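Local coordinates for protein MmoQ Response regulator (Methylococcus capsulatus, PDB 3LJX) that probably makes cyclic di-GMP from two GTP through its GGDEF domain, and is represented here by the piece carrying its all-helical HDOD domain, at residues 208-213 and 219-224; 119-124 and 134-139; 148-151 and 156-159. All coordinates share one frame; numbering follows the deposited sequence.

Contact 1 (208-213 and 219-224); sequences DEIRDE and FARQLA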
loop_
_atom_site.group_PDB
_atom_site.type_symbol
_atom_site.label_atom_id
_atom_site.label_comp_id
_atom_site.label_asym_id
_atom_site.label_seq_id
_atom_site.Cartn_x
_atom_site.Cartn_y
_atom_site.Cartn_z
ATOM N N ASP A 208 8.732 -14.699 9.970
ATOM C CA ASP A 208 7.986 -15.934 10.152
ATOM C C ASP A 208 7.230 -15.901 11.474
ATOM O O ASP A 208 6.106 -16.392 11.579
ATOM C CB ASP A 208 8.942 -17.129 10.119
ATOM C CG ASP A 208 9.733 -17.205 8.818
ATOM O OD1 ASP A 208 9.207 -17.775 7.838
ATOM O OD2 ASP A 208 10.873 -16.682 8.773
ATOM N N GLU A 209 7.848 -15.287 12.473
ATOM C CA GLU A 209 7.324 -15.300 13.827
ATOM C C GLU A 209 7.609 -13.944 14.467
ATOM O O GLU A 209 8.734 -13.434 14.388
ATOM C CB GLU A 209 7.991 -16.444 14.595
ATOM C CG GLU A 209 7.817 -16.435 16.095
ATOM C CD GLU A 209 8.427 -17.680 16.751
ATOM O OE1 GLU A 209 9.002 -18.511 16.015
ATOM O OE2 GLU A 209 8.332 -17.833 17.991
ATOM N N ILE A 210 6.590 -13.349 15.083
ATOM C CA ILE A 210 6.721 -11.992 15.620
ATOM C C ILE A 210 6.596 -11.981 17.135
ATOM O O ILE A 210 5.488 -11.894 17.665
ATOM C CB ILE A 210 5.656 -11.057 15.035
ATOM C CG1 ILE A 210 5.672 -11.131 13.505
ATOM C CG2 ILE A 210 5.879 -9.621 15.509
ATOM C CD1 ILE A 210 4.342 -10.804 12.877
ATOM N N ARG A 211 7.733 -12.064 17.824
ATOM C CA ARG A 211 7.751 -12.184 19.275
ATOM C C ARG A 211 7.796 -10.825 19.956
ATOM O O ARG A 211 7.389 -10.675 21.117
ATOM C CB ARG A 211 8.976 -12.975 19.698
ATOM C CG ARG A 211 9.083 -14.335 19.062
ATOM C CD ARG A 211 10.277 -15.073 19.622
ATOM N NE ARG A 211 10.575 -16.267 18.843
ATOM C CZ ARG A 211 11.698 -16.966 18.965
ATOM N NH1 ARG A 211 12.626 -16.578 19.830
ATOM N NH2 ARG A 211 11.896 -18.051 18.225
ATOM N N ASP A 212 8.304 -9.843 19.218
ATOM C CA ASP A 212 8.552 -8.494 19.724
ATOM C C ASP A 212 7.425 -7.920 20.562
ATOM O O ASP A 212 6.244 -8.025 20.218
ATOM C CB ASP A 212 8.826 -7.554 18.555
ATOM C CG ASP A 212 9.881 -8.095 17.616
ATOM O OD1 ASP A 212 9.672 -9.194 17.052
ATOM O OD2 ASP A 212 10.920 -7.417 17.440
ATOM N N GLU A 213 7.798 -7.292 21.665
ATOM C CA GLU A 213 6.817 -6.624 22.501
ATOM C C GLU A 213 6.610 -5.178 22.054
ATOM O O GLU A 213 7.175 -4.740 21.046
ATOM C CB GLU A 213 7.231 -6.705 23.965
ATOM C CG GLU A 213 6.773 -7.989 24.627
ATOM C CD GLU A 213 7.820 -8.573 25.548
ATOM O OE1 GLU A 213 8.012 -9.809 25.512
ATOM O OE2 GLU A 213 8.449 -7.795 26.303
ATOM N N PHE A 219 1.386 -3.805 16.399
ATOM C CA PHE A 219 0.978 -3.341 15.084
ATOM C C PHE A 219 1.516 -4.311 14.024
ATOM O O PHE A 219 0.803 -4.662 13.082
ATOM C CB PHE A 219 1.468 -1.907 14.856
ATOM C CG PHE A 219 0.953 -1.272 13.596
ATOM C CD1 PHE A 219 -0.313 -1.552 13.125
ATOM C CD2 PHE A 219 1.737 -0.360 12.899
ATOM C CE1 PHE A 219 -0.787 -0.957 11.958
ATOM C CE2 PHE A 219 1.271 0.242 11.737
ATOM C CZ PHE A 219 0.000 -0.057 11.268
ATOM N N ALA A 220 2.756 -4.772 14.192
ATOM C CA ALA A 220 3.312 -5.753 13.265
ATOM C C ALA A 220 2.422 -7.007 13.189
ATOM O O ALA A 220 2.125 -7.509 12.101
ATOM C CB ALA A 220 4.758 -6.127 13.652
ATOM N N ARG A 221 1.995 -7.514 14.338
ATOM C CA ARG A 221 1.135 -8.698 14.343
ATOM C C ARG A 221 -0.204 -8.390 13.663
ATOM O O ARG A 221 -0.787 -9.256 13.009
ATOM C CB ARG A 221 0.926 -9.232 15.759
ATOM C CG ARG A 221 2.130 -10.022 16.297
ATOM C CD ARG A 221 1.886 -10.608 17.701
ATOM N NE ARG A 221 2.000 -9.582 18.735
ATOM C CZ ARG A 221 3.160 -9.156 19.225
ATOM N NH1 ARG A 221 4.306 -9.672 18.780
ATOM N NH2 ARG A 221 3.184 -8.208 20.153
ATOM N N GLN A 222 -0.670 -7.148 13.770
ATOM C CA GLN A 222 -1.916 -6.760 13.106
ATOM C C GLN A 222 -1.757 -6.713 11.598
ATOM O O GLN A 222 -2.665 -7.110 10.846
ATOM C CB GLN A 222 -2.413 -5.420 13.618
ATOM C CG GLN A 222 -2.888 -5.436 15.085
ATOM C CD GLN A 222 -3.121 -4.018 15.611
ATOM O OE1 GLN A 222 -2.397 -3.076 15.242
ATOM N NE2 GLN A 222 -4.130 -3.859 16.471
ATOM N N LEU A 223 -0.596 -6.239 11.164
ATOM C CA LEU A 223 -0.256 -6.198 9.746
ATOM C C LEU A 223 -0.139 -7.612 9.199
ATOM O O LEU A 223 -0.707 -7.924 8.151
ATOM C CB LEU A 223 1.066 -5.464 9.539
ATOM C CG LEU A 223 0.955 -3.942 9.487
ATOM C CD1 LEU A 223 2.186 -3.260 10.126
ATOM C CD2 LEU A 223 0.744 -3.514 8.032
ATOM N N ALA A 224 0.586 -8.464 9.926
ATOM C CA ALA A 224 0.798 -9.846 9.504
ATOM C C ALA A 224 -0.554 -10.540 9.367
ATOM O O ALA A 224 -0.784 -11.287 8.419
ATOM C CB ALA A 224 1.714 -10.606 10.508
#
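Arg221 reaches back from helix 214-233 to the loop that leads into it, and ties Ile210 and Asp212 to the helix. This is an arginine bridging backbone carbonyls of a helix-connecting loop, here between helices 196-204 and 214-233 of this all-helical fragment. Three hydrogen bonds do the work. Arg221 NH1 gives to Ile210 O at 2.8 Å, coming from above the carbonyl plane, with a bent N-H...O angle of 133°. The same NH1 gives to Asp212 O at 2.9 Å, and Arg221 NH2 gives to that oxygen at 3.1 Å. Asp212 O is thus held end-on by two nitrogens. Both acceptors lie near the guanidinium plane, which should limit its rotation. The arginine chain bends at its third torsion (chi3 -77°), and this turns the planar group toward the loop.

Helix 245-254 packs against the same loop and arginine. There Glu250 accepts from Ile210 N, and Arg253 gives to Arg211 O. The Arg253 guanidinium lies close to that of Arg221.

The apolar part belongs to Ile210. Its side chain runs alongside Arg221 in the opposite direction, and its CG2 rests 3.9 Å from Arg221 CG. CG2 also meets Ala220 CB at 4.1 Å. At the far end of the isoleucine, Ile210 CD1 packs on Ala224 CB at 3.5 Å.

Contact 2 (119-124 and 134-139); sequences ALQSIT and EAFTLG
Thr124 OG1 lies 3.6 Å from Ala135 CB across the contact, and two carbonyls of its own helix are within bonding distance of it. The contact joins helices 106-125 and 132-141, which form an antiparallel helical hairpin within the HDOD domain. Leu120 O is 3.0 Å from Thr124 OG1 and Gln121 O is 3.1 Å from it. OG1 sits between the backbone N and the carbonyl carbon of Thr124, turned back onto its own helix. The methyl CG2 also meets Ala135 CB. The short segments of the two helices approach to 7.8 Å between axes and cross at 148°. Small residues, Ala135 and Gly139, line the second helix where it faces Leu120.

Leu120 fills the middle of this interface. Its CG stands anti to the backbone N (chi1 -176°), which carries the branch across to the other helix. There CD2 touches Ala135 O at 3.2 Å and lies near Gly139 N. Ala135 O is itself bonded by Gly139 N in the ordinary helical way. A CB at Gly139 would come 3.4 Å from Leu120 CB, so the bare glycine makes room for the leucine. Cutting Leu120 back to an alanine would probably open a gap beside Ala135 and Gly139, and would also lose packing against Leu223 and Ala226 of helix 214-233.

At the other edge, Gln121 crosses Phe136 obliquely, with amide and ring planes 52° apart. Phe136 also packs on Leu114, Ala117 and Val118 of helix 106-125. The glutamine chain is extended beyond CG, and its OE1 approaches the ring at 3.4 Å from Phe136 CD2.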
loop_
_atom_site.group_PDB
_atom_site.type_symbol
_atom_site.label_atom_id
_atom_site.label_comp_id
_atom_site.label_asym_id
_atom_site.label_seq_id
_atom_site.Cartn_x
_atom_site.Cartn_y
_atom_site.Cartn_z
ATOM N N ALA A 119 -9.024 -5.093 5.499
ATOM C CA ALA A 119 -8.804 -5.971 6.649
ATOM C C ALA A 119 -8.046 -5.271 7.778
ATOM O O ALA A 119 -8.401 -5.408 8.953
ATOM C CB ALA A 119 -8.076 -7.267 6.230
ATOM N N LEU A 120 -7.000 -4.530 7.431
ATOM C CA LEU A 120 -6.176 -3.912 8.461
ATOM C C LEU A 120 -6.982 -2.836 9.171
ATOM O O LEU A 120 -6.900 -2.678 10.390
ATOM C CB LEU A 120 -4.884 -3.339 7.872
ATOM C CG LEU A 120 -3.911 -2.766 8.907
ATOM C CD1 LEU A 120 -3.565 -3.793 10.024
ATOM C CD2 LEU A 120 -2.651 -2.249 8.224
ATOM N N GLN A 121 -7.780 -2.105 8.406
ATOM C CA GLN A 121 -8.661 -1.118 9.005
ATOM C C GLN A 121 -9.603 -1.734 10.022
ATOM O O GLN A 121 -9.725 -1.214 11.136
ATOM C CB GLN A 121 -9.477 -0.379 7.947
ATOM C CG GLN A 121 -10.536 0.507 8.571
ATOM C CD GLN A 121 -10.838 1.709 7.728
ATOM O OE1 GLN A 121 -11.249 1.586 6.574
ATOM N NE2 GLN A 121 -10.636 2.893 8.295
ATOM N N SER A 122 -10.264 -2.841 9.657
ATOM C CA SER A 122 -11.175 -3.537 10.593
ATOM C C SER A 122 -10.470 -4.009 11.849
ATOM O O SER A 122 -10.933 -3.780 12.963
ATOM C CB SER A 122 -11.858 -4.745 9.947
ATOM O OG SER A 122 -12.912 -4.334 9.106
ATOM N N ILE A 123 -9.364 -4.712 11.660
ATOM C CA ILE A 123 -8.560 -5.149 12.786
ATOM C C ILE A 123 -8.216 -3.974 13.711
ATOM O O ILE A 123 -8.534 -4.005 14.899
ATOM C CB ILE A 123 -7.286 -5.853 12.307
ATOM C CG1 ILE A 123 -7.663 -7.164 11.611
ATOM C CG2 ILE A 123 -6.340 -6.081 13.474
ATOM C CD1 ILE A 123 -6.548 -7.788 10.780
ATOM N N THR A 124 -7.601 -2.923 13.176
ATOM C CA THR A 124 -7.181 -1.824 14.046
ATOM C C THR A 124 -8.369 -1.070 14.647
ATOM O O THR A 124 -8.246 -0.468 15.718
ATOM C CB THR A 124 -6.260 -0.851 13.315
ATOM O OG1 THR A 124 -6.956 -0.304 12.186
ATOM C CG2 THR A 124 -4.987 -1.586 12.839
ATOM N N GLU A 134 -5.419 5.637 9.025
ATOM C CA GLU A 134 -3.998 5.657 8.674
ATOM C C GLU A 134 -3.509 4.226 8.428
ATOM O O GLU A 134 -2.665 3.986 7.549
ATOM C CB GLU A 134 -3.180 6.348 9.773
ATOM C CG GLU A 134 -3.590 7.821 9.987
ATOM C CD GLU A 134 -2.771 8.526 11.077
ATOM O OE1 GLU A 134 -2.223 7.839 11.966
ATOM O OE2 GLU A 134 -2.670 9.776 11.041
ATOM N N ALA A 135 -4.047 3.279 9.206
ATOM C CA ALA A 135 -3.701 1.873 9.041
ATOM C C ALA A 135 -4.189 1.367 7.685
ATOM O O ALA A 135 -3.488 0.606 7.010
ATOM C CB ALA A 135 -4.296 1.024 10.186
ATOM N N PHE A 136 -5.390 1.787 7.290
ATOM C CA PHE A 136 -5.941 1.393 5.995
ATOM C C PHE A 136 -4.922 1.706 4.904
ATOM O O PHE A 136 -4.577 0.861 4.072
ATOM C CB PHE A 136 -7.225 2.165 5.711
ATOM C CG PHE A 136 -7.774 1.931 4.340
ATOM C CD1 PHE A 136 -7.198 2.551 3.233
ATOM C CD2 PHE A 136 -8.870 1.095 4.147
ATOM C CE1 PHE A 136 -7.704 2.341 1.952
ATOM C CE2 PHE A 136 -9.376 0.872 2.870
ATOM C CZ PHE A 136 -8.796 1.502 1.769
ATOM N N THR A 137 -4.437 2.939 4.946
ATOM C CA THR A 137 -3.499 3.444 3.971
ATOM C C THR A 137 -2.215 2.637 3.957
ATOM O O THR A 137 -1.711 2.278 2.887
ATOM C CB THR A 137 -3.182 4.928 4.244
ATOM O OG1 THR A 137 -4.408 5.666 4.278
ATOM C CG2 THR A 137 -2.299 5.501 3.150
ATOM N N LEU A 138 -1.675 2.334 5.132
ATOM C CA LEU A 138 -0.468 1.506 5.172
ATOM C C LEU A 138 -0.720 0.111 4.586
ATOM O O LEU A 138 0.132 -0.443 3.879
ATOM C CB LEU A 138 0.078 1.388 6.582
ATOM C CG LEU A 138 1.393 0.612 6.637
ATOM C CD1 LEU A 138 2.411 1.190 5.654
ATOM C CD2 LEU A 138 1.958 0.592 8.059
ATOM N N GLY A 139 -1.895 -0.446 4.868
ATOM C CA GLY A 139 -2.261 -1.739 4.321
ATOM C C GLY A 139 -2.313 -1.663 2.801
ATOM O O GLY A 139 -1.756 -2.507 2.097
#

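Contact 3 (148-151 and 156-159); sequences ALAT and EYSE
Leu149 and Tyr157 carry the contact, and Ala150 adds a smaller share. The two segments lie on helices 144-152 and 154-163, which follow each other through a very short connection in the HDOD domain. The chain turns sharply there, and the tyrosine of the second helix folds back over the first.

A CH-pi contact is made by Leu149 CB, which stands over one face of the Tyr157 ring, 3.9 Å from its centroid and only 3° off the ring normal. The methylene is thus almost exactly above the ring centre. The two side chains cross at about a right angle, and the leucine runs on from the ring centre toward the CE1 side. With chi1 at -160°, the ring of Tyr157 points away from its own backbone N and lies beside the carbonyl carbon, which takes it across to helix 144-152.

Apolar contacts extend the overlap on two sides. Leu149 CD1 reaches Tyr157 CE1 at 3.7 Å and is also near CZ. On the other flank of the ring, Tyr157 CD2 meets the backbone of Ala150, 3.7 Å from its CA. Ala150 CB lies 3.9 Å from the same CD2. The ring is therefore met by Leu149 and Ala150 together, one over its face and the other obliquely.

The polar end of the tyrosine is satisfied elsewhere. Tyr157 OH hydrogen-bonds with Glu173 OE2 of helix 166-177. This bond probably helps to fix the far end of the ring.

Further helices close in around the pair. Phe177 of helix 166-177 touches both Leu149 and Tyr157, while helix 181-191 brings Leu184 to Leu149 and His181 to Tyr157.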
loop_
_atom_site.group_PDB
_atom_site.type_symbol
_atom_site.label_atom_id
_atom_site.label_comp_id
_atom_site.label_asym_id
_atom_site.label_seq_id
_atom_site.Cartn_x
_atom_site.Cartn_y
_atom_site.Cartn_z
ATOM N N ALA A 148 6.062 -0.740 -8.360
ATOM C CA ALA A 148 7.150 0.114 -8.826
ATOM C C ALA A 148 8.175 -0.624 -9.690
ATOM O O ALA A 148 8.616 -0.102 -10.700
ATOM C CB ALA A 148 7.835 0.795 -7.650
ATOM N N LEU A 149 8.559 -1.835 -9.302
ATOM C CA LEU A 149 9.521 -2.568 -10.109
ATOM C C LEU A 149 8.902 -2.954 -11.447
ATOM O O LEU A 149 9.558 -2.867 -12.487
ATOM C CB LEU A 149 9.971 -3.832 -9.390
ATOM C CG LEU A 149 10.973 -3.643 -8.270
ATOM C CD1 LEU A 149 11.301 -5.012 -7.635
ATOM C CD2 LEU A 149 12.206 -2.961 -8.824
ATOM N N ALA A 150 7.644 -3.408 -11.408
ATOM C CA ALA A 150 6.935 -3.829 -12.612
ATOM C C ALA A 150 6.809 -2.644 -13.570
ATOM O O ALA A 150 6.910 -2.796 -14.778
ATOM C CB ALA A 150 5.548 -4.375 -12.255
ATOM N N THR A 151 6.600 -1.457 -13.013
ATOM C CA THR A 151 6.475 -0.255 -13.812
ATOM C C THR A 151 7.820 0.216 -14.367
ATOM O O THR A 151 7.920 0.570 -15.542
ATOM C CB THR A 151 5.856 0.871 -12.991
ATOM O OG1 THR A 151 4.604 0.430 -12.465
ATOM C CG2 THR A 151 5.629 2.093 -13.869
ATOM N N GLU A 156 12.592 -6.628 -17.718
ATOM C CA GLU A 156 13.496 -7.294 -16.788
ATOM C C GLU A 156 12.702 -7.968 -15.681
ATOM O O GLU A 156 12.993 -9.102 -15.300
ATOM C CB GLU A 156 14.504 -6.317 -16.196
ATOM C CG GLU A 156 15.649 -6.001 -17.135
ATOM C CD GLU A 156 16.851 -6.906 -16.934
ATOM O OE1 GLU A 156 16.924 -7.616 -15.909
ATOM O OE2 GLU A 156 17.736 -6.895 -17.805
ATOM N N TYR A 157 11.680 -7.283 -15.179
ATOM C CA TYR A 157 10.938 -7.823 -14.052
ATOM C C TYR A 157 10.104 -9.029 -14.478
ATOM O O TYR A 157 9.935 -9.953 -13.696
ATOM C CB TYR A 157 10.085 -6.755 -13.361
ATOM C CG TYR A 157 9.687 -7.116 -11.944
ATOM C CD1 TYR A 157 10.638 -7.546 -11.019
ATOM C CD2 TYR A 157 8.366 -7.016 -11.523
ATOM C CE1 TYR A 157 10.281 -7.866 -9.714
ATOM C CE2 TYR A 157 7.995 -7.331 -10.220
ATOM C CZ TYR A 157 8.959 -7.759 -9.319
ATOM O OH TYR A 157 8.595 -8.078 -8.018
ATOM N N SER A 158 9.615 -9.044 -15.718
ATOM C CA SER A 158 8.951 -10.256 -16.239
ATOM C C SER A 158 9.869 -11.475 -16.206
ATOM O O SER A 158 9.440 -12.563 -15.834
ATOM C CB SER A 158 8.409 -10.059 -17.651
ATOM O OG SER A 158 7.196 -9.330 -17.634
ATOM N N GLU A 159 11.132 -11.298 -16.581
ATOM C CA GLU A 159 12.105 -12.374 -16.412
ATOM C C GLU A 159 12.141 -12.857 -14.954
ATOM O O GLU A 159 11.993 -14.051 -14.683
ATOM C CB GLU A 159 13.507 -11.938 -16.833
ATOM C CG GLU A 159 13.679 -11.641 -18.307
ATOM C CD GLU A 159 15.106 -11.190 -18.641
ATOM O OE1 GLU A 159 16.024 -11.482 -17.836
ATOM O OE2 GLU A 159 15.307 -10.545 -19.700
#

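How the contacts relate
Contacts 1 and 2 are neighbours, with centres 15 Å apart, and they touch through helix 214-233. Leu223 CD2 packs on Leu120 CD2 at 3.6 Å, and Phe219 CE2 on Leu138 CD2 at 3.8 Å. Helix 214-233 thus meets the hairpin of contact 2 and, by another part of its surface, the loop of contact 1. Contact 3 stands apart. Its nearest atoms are about 13 Å from contact 2 and about 17 Å from contact 1. It lies across the chain's centre from contact 2, although helices 132-141 and 144-152 are consecutive. The GGDEF domain expected to make cyclic di-GMP is not part of this fragment.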